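PDB 2EPI: UPF0045 protein MJ1052 from Methanocaldococcus jannaschii, which is of unknown function but belongs to the UPF0045 family of thiamine-binding-like proteins and may bind thiamine. Local coordinates for residues A[6-11]-A[88-93]; A[36-41]-A[54-59]; A[27-32]-A[65-70]. One frame throughout, in Å; residues are numbered along the deposited sequence.

Interaction 1 of 3, residues A[6-11]-A[88-93]; sequences KVVAEV and NTIERK
V8 and K6 on strand 6-11 meet the start of the C-terminal helix and the turn before it. No hydrogen bond joins the two segments. V8 does most of the apolar work. Its CG2 lies 3.7 Å from N88 O and 3.8 Å from T89 C. V8 CG2 is also 4.0 Å from K93 CD, and the two side chains run past each other in opposite directions. The other branch, V8 CG1, packs against I90 CG1 at 4.2 Å. In K6 the CG is anti to the backbone N (chi1 -173°), which carries it over the turn, 3.1 Å from N88 O. Further out, K6 CD touches T89 CG2 at 3.8 Å. N88 O is thus covered by carbon and has no polar partner in the model. N88 CB sits 3.8 Å from V7 CA. N88 ND2 lies near K6 O, but the angle is too poor for a hydrogen bond. N88 OD1 accepts from R83 N.

The second shell fixes the helix start. T89 is the N-cap. Its OG1 accepts from R92 N at 3.1 Å in a nearly straight bond (165°). I90 N is bound by E50 OE1. The end of K93 leaves the contact for a salt bridge with D81 and a hydrogen bond to A44 O of the second subunit.

V8 and V7 point to opposite faces of the antiparallel sheet. V7 packs on I56 of helix 53-68. V8 lies on the other face with V48 of strand 46-50, and M45 of the second subunit packs on it. Helix 90-96 therefore covers the sheet face turned away from helix 53-68, beside strand 46-50 and at an interface with another subunit.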
ATOM      1  N   LYS A   6      15.686  -9.515 -12.105  1.00 28.40           N
ATOM      2  CA  LYS A   6      14.422 -10.068 -11.641  1.00 28.07           C
ATOM      3  C   LYS A   6      13.954  -9.659 -10.248  1.00 26.01           C
ATOM      4  O   LYS A   6      14.733  -9.604  -9.291  1.00 25.04           O
ATOM      5  CB  LYS A   6      14.467 -11.598 -11.741  1.00 28.68           C
ATOM      6  CG  LYS A   6      13.139 -12.275 -11.438  1.00 32.71           C
ATOM      7  CD  LYS A   6      13.201 -13.780 -11.672  1.00 33.60           C
ATOM      8  CE  LYS A   6      13.405 -14.106 -13.149  1.00 36.06           C
ATOM      9  NZ  LYS A   6      13.397 -15.577 -13.393  1.00 37.46           N
ATOM     10  N   VAL A   7      12.659  -9.371 -10.156  1.00 24.33           N
ATOM     11  CA  VAL A   7      12.020  -8.987  -8.905  1.00 23.72           C
ATOM     12  C   VAL A   7      10.591  -9.515  -8.920  1.00 21.69           C
ATOM     13  O   VAL A   7      10.092  -9.947  -9.956  1.00 21.25           O
ATOM     14  CB  VAL A   7      11.942  -7.443  -8.735  1.00 24.30           C
ATOM     15  CG1 VAL A   7      13.329  -6.829  -8.846  1.00 24.73           C
ATOM     16  CG2 VAL A   7      11.005  -6.846  -9.785  1.00 25.03           C
ATOM     17  N   VAL A   8       9.948  -9.505  -7.760  1.00 22.03           N
ATOM     18  CA  VAL A   8       8.553  -9.924  -7.658  1.00 20.76           C
ATOM     19  C   VAL A   8       7.825  -8.640  -7.289  1.00 19.26           C
ATOM     20  O   VAL A   8       8.340  -7.835  -6.514  1.00 20.07           O
ATOM     21  CB  VAL A   8       8.332 -10.964  -6.542  1.00 22.37           C
ATOM     22  CG1 VAL A   8       6.859 -11.365  -6.496  1.00 21.38           C
ATOM     23  CG2 VAL A   8       9.190 -12.185  -6.794  1.00 24.11           C
ATOM     24  N   ALA A   9       6.638  -8.431  -7.838  1.00 18.88           N
ATOM     25  CA  ALA A   9       5.916  -7.202  -7.534  1.00 18.11           C
ATOM     26  C   ALA A   9       4.417  -7.424  -7.509  1.00 18.16           C
ATOM     27  O   ALA A   9       3.930  -8.469  -7.928  1.00 18.92           O
ATOM     28  CB  ALA A   9       6.254  -6.152  -8.571  1.00 19.35           C
ATOM     29  N   GLU A  10       3.692  -6.442  -6.988  1.00 17.50           N
ATOM     30  CA  GLU A  10       2.241  -6.527  -6.971  1.00 17.01           C
ATOM     31  C   GLU A  10       1.695  -5.185  -7.417  1.00 17.76           C
ATOM     32  O   GLU A  10       2.161  -4.132  -6.978  1.00 17.44           O
ATOM     33  CB  GLU A  10       1.704  -6.879  -5.585  1.00 19.32           C
ATOM     34  CG  GLU A  10       0.181  -7.049  -5.585  1.00 18.91           C
ATOM     35  CD  GLU A  10      -0.358  -7.623  -4.291  1.00 21.17           C
ATOM     36  OE1 GLU A  10       0.046  -7.137  -3.217  1.00 20.31           O
ATOM     37  OE2 GLU A  10      -1.195  -8.559  -4.353  1.00 22.68           O
ATOM     38  N   VAL A  11       0.710  -5.230  -8.302  1.00 16.30           N
ATOM     39  CA  VAL A  11       0.111  -4.015  -8.827  1.00 17.92           C
ATOM     40  C   VAL A  11      -1.395  -4.019  -8.630  1.00 19.01           C
ATOM     41  O   VAL A  11      -2.048  -5.050  -8.772  1.00 17.70           O
ATOM     42  CB  VAL A  11       0.382  -3.874 -10.338  1.00 16.85           C
ATOM     43  CG1 VAL A  11      -0.393  -2.680 -10.901  1.00 18.81           C
ATOM     44  CG2 VAL A  11       1.881  -3.719 -10.596  1.00 17.49           C
ATOM     45  N   ASN A  88      14.723 -14.238  -7.046  1.00 34.53           N
ATOM     46  CA  ASN A  88      13.517 -13.417  -6.934  1.00 33.10           C
ATOM     47  C   ASN A  88      12.380 -13.981  -7.781  1.00 31.25           C
ATOM     48  O   ASN A  88      12.041 -13.421  -8.819  1.00 31.13           O
ATOM     49  CB  ASN A  88      13.819 -11.984  -7.389  1.00 33.20           C
ATOM     50  CG  ASN A  88      14.779 -11.266  -6.457  1.00 34.62           C
ATOM     51  OD1 ASN A  88      14.416 -10.894  -5.340  1.00 35.64           O
ATOM     52  ND2 ASN A  88      16.016 -11.077  -6.908  1.00 33.69           N
ATOM     53  N   THR A  89      11.788 -15.085  -7.338  1.00 30.09           N
ATOM     54  CA  THR A  89      10.693 -15.688  -8.091  1.00 29.83           C
ATOM     55  C   THR A  89       9.474 -15.940  -7.221  1.00 29.56           C
ATOM     56  O   THR A  89       9.576 -16.054  -6.000  1.00 30.47           O
ATOM     57  CB  THR A  89      11.104 -17.036  -8.714  1.00 32.36           C
ATOM     58  OG1 THR A  89      11.401 -17.972  -7.669  1.00 32.69           O
ATOM     59  CG2 THR A  89      12.328 -16.864  -9.596  1.00 31.61           C
ATOM     60  N   ILE A  90       8.320 -16.027  -7.870  1.00 28.68           N
ATOM     61  CA  ILE A  90       7.062 -16.289  -7.186  1.00 29.25           C
ATOM     62  C   ILE A  90       7.145 -17.693  -6.597  1.00 30.76           C
ATOM     63  O   ILE A  90       6.688 -17.945  -5.483  1.00 31.07           O
ATOM     64  CB  ILE A  90       5.887 -16.213  -8.183  1.00 26.99           C
ATOM     65  CG1 ILE A  90       5.731 -14.771  -8.684  1.00 26.91           C
ATOM     66  CG2 ILE A  90       4.603 -16.711  -7.529  1.00 29.42           C
ATOM     67  CD1 ILE A  90       4.654 -14.605  -9.745  1.00 22.94           C
ATOM     68  N   GLU A  91       7.750 -18.599  -7.358  1.00 32.98           N
ATOM     69  CA  GLU A  91       7.911 -19.989  -6.940  1.00 34.33           C
ATOM     70  C   GLU A  91       8.632 -20.101  -5.601  1.00 34.84           C
ATOM     71  O   GLU A  91       8.124 -20.710  -4.659  1.00 34.79           O
ATOM     72  CB  GLU A  91       8.699 -20.766  -7.997  1.00 37.45           C
ATOM     73  CG  GLU A  91       8.841 -22.252  -7.698  1.00 42.04           C
ATOM     74  CD  GLU A  91       9.853 -22.935  -8.595  1.00 45.33           C
ATOM     75  OE1 GLU A  91       9.780 -22.744  -9.828  1.00 46.99           O
ATOM     76  OE2 GLU A  91      10.720 -23.667  -8.068  1.00 47.58           O
ATOM     77  N   ARG A  92       9.824 -19.517  -5.519  1.00 33.60           N
ATOM     78  CA  ARG A  92      10.594 -19.584  -4.287  1.00 33.94           C
ATOM     79  C   ARG A  92       9.846 -18.953  -3.117  1.00 33.42           C
ATOM     80  O   ARG A  92       9.874 -19.476  -2.005  1.00 32.69           O
ATOM     81  CB  ARG A  92      11.951 -18.896  -4.454  1.00 34.64           C
ATOM     82  CG  ARG A  92      12.893 -19.146  -3.284  1.00 37.53           C
ATOM     83  CD  ARG A  92      14.094 -18.221  -3.331  1.00 41.61           C
ATOM     84  NE  ARG A  92      13.699 -16.822  -3.197  1.00 43.35           N
ATOM     85  CZ  ARG A  92      13.135 -16.304  -2.110  1.00 44.57           C
ATOM     86  NH1 ARG A  92      12.899 -17.068  -1.051  1.00 43.57           N
ATOM     87  NH2 ARG A  92      12.800 -15.020  -2.085  1.00 44.53           N
ATOM     88  N   LYS A  93       9.179 -17.829  -3.363  1.00 33.02           N
ATOM     89  CA  LYS A  93       8.439 -17.161  -2.296  1.00 32.84           C
ATOM     90  C   LYS A  93       7.326 -18.048  -1.750  1.00 32.55           C
ATOM     91  O   LYS A  93       7.162 -18.174  -0.537  1.00 33.80           O
ATOM     92  CB  LYS A  93       7.834 -15.842  -2.792  1.00 33.06           C
ATOM     93  CG  LYS A  93       8.861 -14.794  -3.202  1.00 34.43           C
ATOM     94  CD  LYS A  93       8.280 -13.389  -3.122  1.00 35.49           C
ATOM     95  CE  LYS A  93       8.002 -12.998  -1.676  1.00 35.49           C
ATOM     96  NZ  LYS A  93       7.490 -11.608  -1.537  1.00 34.97           N
TER

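Interaction 2 of 3, residues A[36-41]-A[54-59]; sequences YDLKVE and DEILKA
Y36 lays its ring on A59 and flanks E55 and K58, in the ferredoxin-like βαββαβ fold of this chain. The contact joins the run into strand 39-43 to helix 53-68. From CB, chi1 of -66° puts Y36 CG anti to the carbonyl carbon. The ring then sits with one face over A59: the A59 CB methyl lies 3.7 Å from the Y36 ring centroid, 13° off the normal, a CH-pi contact. On one side of the ring, Y36 CD2 meets E55 OE1 at its edge, 3.4 Å away. Next along, Y36 CE2 is 3.7 Å from K58 CB. Y36 CZ comes to 3.6 Å from A59 CA. At the tip, OH lies near K58 O but is hydrogen-bonded to E62 OE1, one turn further along the helix.

L38 packs beside the ring. Its CD2 packs on I56 CG1 at 3.5 Å, and its CD1 lies 4.0 Å from A59 CB. Between Y36 and L38, D37 is the centre of an inverse gamma turn, closed by a weak L38 N to Y36 O bond. A water accepts from D37 N and donates to E55 OE1, bridging turn and helix. The other oxygen, E55 OE2, takes a salt bridge from K58 NZ at 3.0 Å, met on its syn side, 23° out of the carboxylate plane.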
ATOM      1  N   TYR A  36       4.121  -8.037 -21.863  1.00 32.65           N
ATOM      2  CA  TYR A  36       5.503  -7.974 -21.406  1.00 30.87           C
ATOM      3  C   TYR A  36       5.984  -9.364 -21.028  1.00 31.02           C
ATOM      4  O   TYR A  36       5.175 -10.262 -20.793  1.00 29.94           O
ATOM      5  CB  TYR A  36       5.630  -7.035 -20.206  1.00 29.84           C
ATOM      6  CG  TYR A  36       5.335  -5.594 -20.539  1.00 28.89           C
ATOM      7  CD1 TYR A  36       4.025  -5.154 -20.730  1.00 29.49           C
ATOM      8  CD2 TYR A  36       6.369  -4.675 -20.703  1.00 28.37           C
ATOM      9  CE1 TYR A  36       3.752  -3.833 -21.075  1.00 27.83           C
ATOM     10  CE2 TYR A  36       6.107  -3.354 -21.053  1.00 29.65           C
ATOM     11  CZ  TYR A  36       4.802  -2.939 -21.236  1.00 28.33           C
ATOM     12  OH  TYR A  36       4.548  -1.634 -21.588  1.00 30.86           O
ATOM     13  N   ASP A  37       7.301  -9.540 -20.976  1.00 31.15           N
ATOM     14  CA  ASP A  37       7.888 -10.829 -20.633  1.00 31.64           C
ATOM     15  C   ASP A  37       7.881 -11.007 -19.122  1.00 29.84           C
ATOM     16  O   ASP A  37       8.925 -10.990 -18.467  1.00 29.57           O
ATOM     17  CB  ASP A  37       9.312 -10.914 -21.190  1.00 35.10           C
ATOM     18  CG  ASP A  37       9.954 -12.264 -20.953  1.00 37.63           C
ATOM     19  OD1 ASP A  37       9.217 -13.270 -20.893  1.00 39.54           O
ATOM     20  OD2 ASP A  37      11.197 -12.320 -20.841  1.00 40.50           O
ATOM     21  N   LEU A  38       6.680 -11.189 -18.581  1.00 27.38           N
ATOM     22  CA  LEU A  38       6.492 -11.343 -17.144  1.00 26.42           C
ATOM     23  C   LEU A  38       5.556 -12.495 -16.820  1.00 25.73           C
ATOM     24  O   LEU A  38       4.694 -12.847 -17.625  1.00 25.84           O
ATOM     25  CB  LEU A  38       5.859 -10.073 -16.565  1.00 26.02           C
ATOM     26  CG  LEU A  38       6.432  -8.705 -16.935  1.00 23.90           C
ATOM     27  CD1 LEU A  38       5.389  -7.624 -16.662  1.00 23.92           C
ATOM     28  CD2 LEU A  38       7.713  -8.459 -16.142  1.00 23.26           C
ATOM     29  N   LYS A  39       5.738 -13.074 -15.636  1.00 25.75           N
ATOM     30  CA  LYS A  39       4.851 -14.122 -15.151  1.00 24.92           C
ATOM     31  C   LYS A  39       3.748 -13.309 -14.470  1.00 25.43           C
ATOM     32  O   LYS A  39       4.042 -12.400 -13.697  1.00 24.50           O
ATOM     33  CB  LYS A  39       5.559 -15.019 -14.129  1.00 27.96           C
ATOM     34  CG  LYS A  39       6.570 -15.984 -14.737  1.00 30.64           C
ATOM     35  CD  LYS A  39       6.915 -17.105 -13.761  1.00 33.98           C
ATOM     36  CE  LYS A  39       7.812 -18.155 -14.406  1.00 37.37           C
ATOM     37  NZ  LYS A  39       9.122 -17.581 -14.815  1.00 39.16           N
ATOM     38  N   VAL A  40       2.490 -13.619 -14.769  1.00 23.17           N
ATOM     39  CA  VAL A  40       1.369 -12.872 -14.204  1.00 24.21           C
ATOM     40  C   VAL A  40       0.455 -13.751 -13.355  1.00 24.44           C
ATOM     41  O   VAL A  40      -0.110 -14.731 -13.846  1.00 25.87           O
ATOM     42  CB  VAL A  40       0.538 -12.220 -15.335  1.00 23.67           C
ATOM     43  CG1 VAL A  40      -0.551 -11.340 -14.755  1.00 24.71           C
ATOM     44  CG2 VAL A  40       1.450 -11.409 -16.247  1.00 25.54           C
ATOM     45  N   GLU A  41       0.311 -13.392 -12.081  1.00 21.56           N
ATOM     46  CA  GLU A  41      -0.532 -14.131 -11.149  1.00 22.86           C
ATOM     47  C   GLU A  41      -1.534 -13.176 -10.510  1.00 21.16           C
ATOM     48  O   GLU A  41      -1.216 -12.489  -9.545  1.00 20.94           O
ATOM     49  CB  GLU A  41       0.320 -14.781 -10.055  1.00 26.23           C
ATOM     50  CG  GLU A  41       1.243 -15.888 -10.549  1.00 32.42           C
ATOM     51  CD  GLU A  41       0.484 -17.027 -11.204  1.00 37.04           C
ATOM     52  OE1 GLU A  41      -0.559 -17.435 -10.653  1.00 40.37           O
ATOM     53  OE2 GLU A  41       0.932 -17.522 -12.261  1.00 40.10           O
ATOM     54  N   ASP A  54      12.762  -3.128 -15.002  1.00 25.11           N
ATOM     55  CA  ASP A  54      12.394  -2.114 -15.975  1.00 25.52           C
ATOM     56  C   ASP A  54      11.131  -2.500 -16.739  1.00 24.72           C
ATOM     57  O   ASP A  54      10.298  -1.646 -17.035  1.00 25.76           O
ATOM     58  CB  ASP A  54      13.544  -1.856 -16.952  1.00 27.43           C
ATOM     59  CG  ASP A  54      14.746  -1.230 -16.278  1.00 31.08           C
ATOM     60  OD1 ASP A  54      14.545  -0.376 -15.389  1.00 31.40           O
ATOM     61  OD2 ASP A  54      15.891  -1.582 -16.641  1.00 34.72           O
ATOM     62  N   GLU A  55      10.982  -3.781 -17.053  1.00 23.52           N
ATOM     63  CA  GLU A  55       9.793  -4.221 -17.772  1.00 23.42           C
ATOM     64  C   GLU A  55       8.554  -4.045 -16.899  1.00 22.93           C
ATOM     65  O   GLU A  55       7.488  -3.671 -17.390  1.00 23.73           O
ATOM     66  CB  GLU A  55       9.933  -5.680 -18.210  1.00 24.30           C
ATOM     67  CG  GLU A  55      11.001  -5.884 -19.282  1.00 28.19           C
ATOM     68  CD  GLU A  55      10.787  -4.981 -20.487  1.00 30.76           C
ATOM     69  OE1 GLU A  55       9.733  -5.106 -21.144  1.00 30.93           O
ATOM     70  OE2 GLU A  55      11.669  -4.142 -20.778  1.00 34.36           O
ATOM     71  N   ILE A  56       8.696  -4.308 -15.605  1.00 22.81           N
ATOM     72  CA  ILE A  56       7.570  -4.164 -14.688  1.00 21.65           C
ATOM     73  C   ILE A  56       7.187  -2.695 -14.555  1.00 23.51           C
ATOM     74  O   ILE A  56       6.004  -2.360 -14.485  1.00 21.73           O
ATOM     75  CB  ILE A  56       7.900  -4.767 -13.300  1.00 22.08           C
ATOM     76  CG1 ILE A  56       7.833  -6.297 -13.391  1.00 22.25           C
ATOM     77  CG2 ILE A  56       6.920  -4.249 -12.238  1.00 19.68           C
ATOM     78  CD1 ILE A  56       8.209  -7.020 -12.116  1.00 24.46           C
ATOM     79  N   LEU A  57       8.186  -1.817 -14.530  1.00 23.55           N
ATOM     80  CA  LEU A  57       7.921  -0.384 -14.428  1.00 23.66           C
ATOM     81  C   LEU A  57       7.179   0.103 -15.671  1.00 24.57           C
ATOM     82  O   LEU A  57       6.231   0.883 -15.572  1.00 23.89           O
ATOM     83  CB  LEU A  57       9.235   0.385 -14.254  1.00 25.19           C
ATOM     84  CG  LEU A  57       9.896   0.183 -12.889  1.00 25.46           C
ATOM     85  CD1 LEU A  57      11.318   0.712 -12.917  1.00 26.48           C
ATOM     86  CD2 LEU A  57       9.076   0.880 -11.819  1.00 27.69           C
ATOM     87  N   LYS A  58       7.610  -0.361 -16.842  1.00 23.60           N
ATOM     88  CA  LYS A  58       6.965   0.027 -18.093  1.00 24.99           C
ATOM     89  C   LYS A  58       5.544  -0.532 -18.137  1.00 23.66           C
ATOM     90  O   LYS A  58       4.615   0.144 -18.571  1.00 23.61           O
ATOM     91  CB  LYS A  58       7.728  -0.520 -19.303  1.00 27.58           C
ATOM     92  CG  LYS A  58       9.161  -0.043 -19.467  1.00 29.95           C
ATOM     93  CD  LYS A  58       9.783  -0.755 -20.666  1.00 32.81           C
ATOM     94  CE  LYS A  58      11.278  -0.533 -20.763  1.00 36.10           C
ATOM     95  NZ  LYS A  58      11.852  -1.369 -21.862  1.00 35.83           N
ATOM     96  N   ALA A  59       5.391  -1.781 -17.704  1.00 23.11           N
ATOM     97  CA  ALA A  59       4.085  -2.430 -17.704  1.00 21.47           C
ATOM     98  C   ALA A  59       3.161  -1.706 -16.740  1.00 21.68           C
ATOM     99  O   ALA A  59       1.980  -1.513 -17.021  1.00 22.74           O
ATOM    100  CB  ALA A  59       4.220  -3.900 -17.299  1.00 21.51           C
TER
HETATM  101  O   HOH W   1       8.932  -7.456 -21.500  1.00 32.53           O

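Interaction 3 of 3, residues A[27-32]-A[65-70]; sequences KKAIEV and STVLND
K28 and D70 reach toward each other, tip to tip, between helix 23-33 and the end of helix 53-68. In K28 the CG is anti to the backbone N (chi1 -160°), and the chain is extended beyond it. The extended chain carries NZ to two acceptors. K28 NZ forms a salt bridge with D70 OD2 at 2.7 Å, on the syn side and 27° out of the carboxylate plane. K28 NZ also donates to T66 O at 3.2 Å, from above the carbonyl plane. This carbonyl belongs to the last turns of helix 53-68, where the helix dipole would probably favour a positive charge. D70 has a second partner: N69 ND2 donates to D70 OD1 at 3.0 Å, from above the carboxylate plane.

The aliphatic part of K28 crosses T66 obliquely. The modelled approach to T66 CG2 is too tight to be trusted in detail. The hydroxyl branch of T66 faces V32, and V32 and T66 lie alongside each other, pointing opposite ways. V32 CG2 lies 3.5 Å from T66 OG1, whose hydrogen bond is to E62 O within its own helix. On the side toward the sheet, A29 CB touches V67 CG2 at 4.3 Å, and both rest on I13 of strand 6-16.

An alanine at K28 would probably leave the D70 carboxylate without its positive mate and T66 O without this donor.

Beyond the contact, L68 O and S65 OG bond to K84 and R5 of the third subunit. A29 and V67 lie on the sheet side of the contact, and the K28 to D70 salt bridge on the side away from it. The arrangement is that of the two helices of a ferredoxin-like fold, packed side by side on one face of its antiparallel sheet.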
ATOM      1  N   LYS A  27      -9.554  -5.681 -15.919  1.00 37.14           N
ATOM      2  CA  LYS A  27      -9.293  -6.654 -16.969  1.00 37.01           C
ATOM      3  C   LYS A  27      -8.362  -6.050 -18.015  1.00 35.63           C
ATOM      4  O   LYS A  27      -7.427  -6.698 -18.483  1.00 34.39           O
ATOM      5  CB  LYS A  27     -10.614  -7.068 -17.618  1.00 39.52           C
ATOM      6  CG  LYS A  27     -10.481  -8.022 -18.791  1.00 44.19           C
ATOM      7  CD  LYS A  27     -11.845  -8.302 -19.411  1.00 46.57           C
ATOM      8  CE  LYS A  27     -12.489  -7.017 -19.916  1.00 48.17           C
ATOM      9  NZ  LYS A  27     -13.832  -7.243 -20.514  1.00 49.46           N
ATOM     10  N   LYS A  28      -8.626  -4.799 -18.375  1.00 35.32           N
ATOM     11  CA  LYS A  28      -7.827  -4.093 -19.366  1.00 34.45           C
ATOM     12  C   LYS A  28      -6.360  -4.031 -18.935  1.00 34.04           C
ATOM     13  O   LYS A  28      -5.455  -4.274 -19.735  1.00 32.16           O
ATOM     14  CB  LYS A  28      -8.378  -2.678 -19.548  1.00 37.24           C
ATOM     15  CG  LYS A  28      -7.986  -2.003 -20.849  1.00 39.35           C
ATOM     16  CD  LYS A  28      -8.660  -0.642 -20.980  1.00 41.55           C
ATOM     17  CE  LYS A  28      -8.405  -0.018 -22.345  1.00 43.85           C
ATOM     18  NZ  LYS A  28      -8.779   1.425 -22.383  1.00 43.58           N
ATOM     19  N   ALA A  29      -6.137  -3.713 -17.664  1.00 33.17           N
ATOM     20  CA  ALA A  29      -4.787  -3.614 -17.119  1.00 32.95           C
ATOM     21  C   ALA A  29      -4.068  -4.953 -17.190  1.00 33.43           C
ATOM     22  O   ALA A  29      -2.899  -5.024 -17.563  1.00 32.34           O
ATOM     23  CB  ALA A  29      -4.843  -3.130 -15.676  1.00 33.41           C
ATOM     24  N   ILE A  30      -4.776  -6.017 -16.824  1.00 33.71           N
ATOM     25  CA  ILE A  30      -4.201  -7.352 -16.855  1.00 34.51           C
ATOM     26  C   ILE A  30      -3.748  -7.713 -18.266  1.00 34.20           C
ATOM     27  O   ILE A  30      -2.676  -8.284 -18.453  1.00 34.33           O
ATOM     28  CB  ILE A  30      -5.218  -8.401 -16.359  1.00 36.19           C
ATOM     29  CG1 ILE A  30      -5.470  -8.200 -14.860  1.00 36.32           C
ATOM     30  CG2 ILE A  30      -4.702  -9.804 -16.640  1.00 35.15           C
ATOM     31  CD1 ILE A  30      -6.528  -9.114 -14.285  1.00 38.13           C
ATOM     32  N   GLU A  31      -4.560  -7.370 -19.260  1.00 32.38           N
ATOM     33  CA  GLU A  31      -4.201  -7.668 -20.639  1.00 32.79           C
ATOM     34  C   GLU A  31      -2.905  -6.965 -21.035  1.00 31.90           C
ATOM     35  O   GLU A  31      -2.134  -7.475 -21.848  1.00 31.79           O
ATOM     36  CB  GLU A  31      -5.331  -7.263 -21.587  1.00 35.18           C
ATOM     37  CG  GLU A  31      -6.554  -8.154 -21.473  1.00 40.01           C
ATOM     38  CD  GLU A  31      -6.218  -9.620 -21.682  1.00 42.96           C
ATOM     39  OE1 GLU A  31      -5.752  -9.973 -22.788  1.00 45.10           O
ATOM     40  OE2 GLU A  31      -6.413 -10.417 -20.738  1.00 45.63           O
ATOM     41  N   VAL A  32      -2.666  -5.792 -20.464  1.00 28.80           N
ATOM     42  CA  VAL A  32      -1.448  -5.062 -20.767  1.00 28.76           C
ATOM     43  C   VAL A  32      -0.239  -5.841 -20.250  1.00 28.31           C
ATOM     44  O   VAL A  32       0.769  -5.962 -20.943  1.00 28.79           O
ATOM     45  CB  VAL A  32      -1.465  -3.655 -20.130  1.00 28.45           C
ATOM     46  CG1 VAL A  32      -0.072  -3.049 -20.161  1.00 27.58           C
ATOM     47  CG2 VAL A  32      -2.442  -2.763 -20.882  1.00 28.35           C
ATOM     48  N   SER A  65      -1.968   3.955 -17.284  1.00 24.90           N
ATOM     49  CA  SER A  65      -2.383   4.844 -18.364  1.00 26.81           C
ATOM     50  C   SER A  65      -3.567   4.331 -19.167  1.00 28.56           C
ATOM     51  O   SER A  65      -4.415   5.111 -19.601  1.00 30.04           O
ATOM     52  CB  SER A  65      -1.204   5.105 -19.301  1.00 26.70           C
ATOM     53  OG  SER A  65      -0.090   5.597 -18.577  1.00 26.63           O
ATOM     54  N   THR A  66      -3.625   3.021 -19.370  1.00 29.67           N
ATOM     55  CA  THR A  66      -4.711   2.424 -20.135  1.00 30.60           C
ATOM     56  C   THR A  66      -6.048   2.638 -19.437  1.00 29.62           C
ATOM     57  O   THR A  66      -7.063   2.907 -20.085  1.00 30.20           O
ATOM     58  CB  THR A  66      -4.477   0.919 -20.335  1.00 32.62           C
ATOM     59  OG1 THR A  66      -3.176   0.706 -20.892  1.00 38.03           O
ATOM     60  CG2 THR A  66      -5.498   0.356 -21.284  1.00 33.32           C
ATOM     61  N   VAL A  67      -6.058   2.523 -18.113  1.00 29.04           N
ATOM     62  CA  VAL A  67      -7.292   2.725 -17.364  1.00 28.66           C
ATOM     63  C   VAL A  67      -7.635   4.212 -17.302  1.00 28.80           C
ATOM     64  O   VAL A  67      -8.804   4.591 -17.349  1.00 28.46           O
ATOM     65  CB  VAL A  67      -7.178   2.168 -15.929  1.00 29.32           C
ATOM     66  CG1 VAL A  67      -8.447   2.481 -15.146  1.00 28.23           C
ATOM     67  CG2 VAL A  67      -6.950   0.661 -15.975  1.00 26.69           C
ATOM     68  N   LEU A  68      -6.611   5.052 -17.207  1.00 27.95           N
ATOM     69  CA  LEU A  68      -6.820   6.493 -17.145  1.00 28.69           C
ATOM     70  C   LEU A  68      -7.399   6.999 -18.466  1.00 30.94           C
ATOM     71  O   LEU A  68      -8.021   8.058 -18.518  1.00 31.14           O
ATOM     72  CB  LEU A  68      -5.498   7.200 -16.838  1.00 26.31           C
ATOM     73  CG  LEU A  68      -5.521   8.723 -16.676  1.00 24.99           C
ATOM     74  CD1 LEU A  68      -6.469   9.122 -15.546  1.00 24.46           C
ATOM     75  CD2 LEU A  68      -4.116   9.211 -16.388  1.00 28.24           C
ATOM     76  N   ASN A  69      -7.201   6.234 -19.534  1.00 32.56           N
ATOM     77  CA  ASN A  69      -7.718   6.623 -20.839  1.00 34.37           C
ATOM     78  C   ASN A  69      -9.241   6.717 -20.826  1.00 34.74           C
ATOM     79  O   ASN A  69      -9.822   7.529 -21.550  1.00 34.89           O
ATOM     80  CB  ASN A  69      -7.296   5.610 -21.908  1.00 35.52           C
ATOM     81  CG  ASN A  69      -7.781   5.995 -23.298  1.00 38.01           C
ATOM     82  OD1 ASN A  69      -7.255   6.920 -23.914  1.00 38.05           O
ATOM     83  ND2 ASN A  69      -8.796   5.292 -23.790  1.00 38.47           N
ATOM     84  N   ASP A  70      -9.881   5.900 -19.990  1.00 35.39           N
ATOM     85  CA  ASP A  70     -11.338   5.867 -19.921  1.00 35.42           C
ATOM     86  C   ASP A  70     -12.002   6.550 -18.724  1.00 34.87           C
ATOM     87  O   ASP A  70     -13.226   6.675 -18.696  1.00 35.25           O
ATOM     88  CB  ASP A  70     -11.827   4.418 -19.994  1.00 38.02           C
ATOM     89  CG  ASP A  70     -11.223   3.655 -21.156  1.00 40.08           C
ATOM     90  OD1 ASP A  70     -11.102   4.238 -22.253  1.00 41.70           O
ATOM     91  OD2 ASP A  70     -10.882   2.468 -20.972  1.00 41.84           O
TER

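The chain starts with strand 6-16, whose first half is met by helix 90-96 at the end of the chain; interaction 1 closes the widest loop, and closes it last. Within it, the end of helix 53-68 returns to helix 23-33 in interaction 3. Inside that loop again, the lead-in to strand 39-43 meets the first half of helix 53-68 in interaction 2. The three loops nest and none cross. Interactions 2 and 3 share helix 53-68 and touch where A59 O meets V32 CG1. Interaction 1 joins interaction 2 through V7 and I56, and through I90 and E41. Interactions 1 and 3 do not touch; their centres are about 22 Å apart.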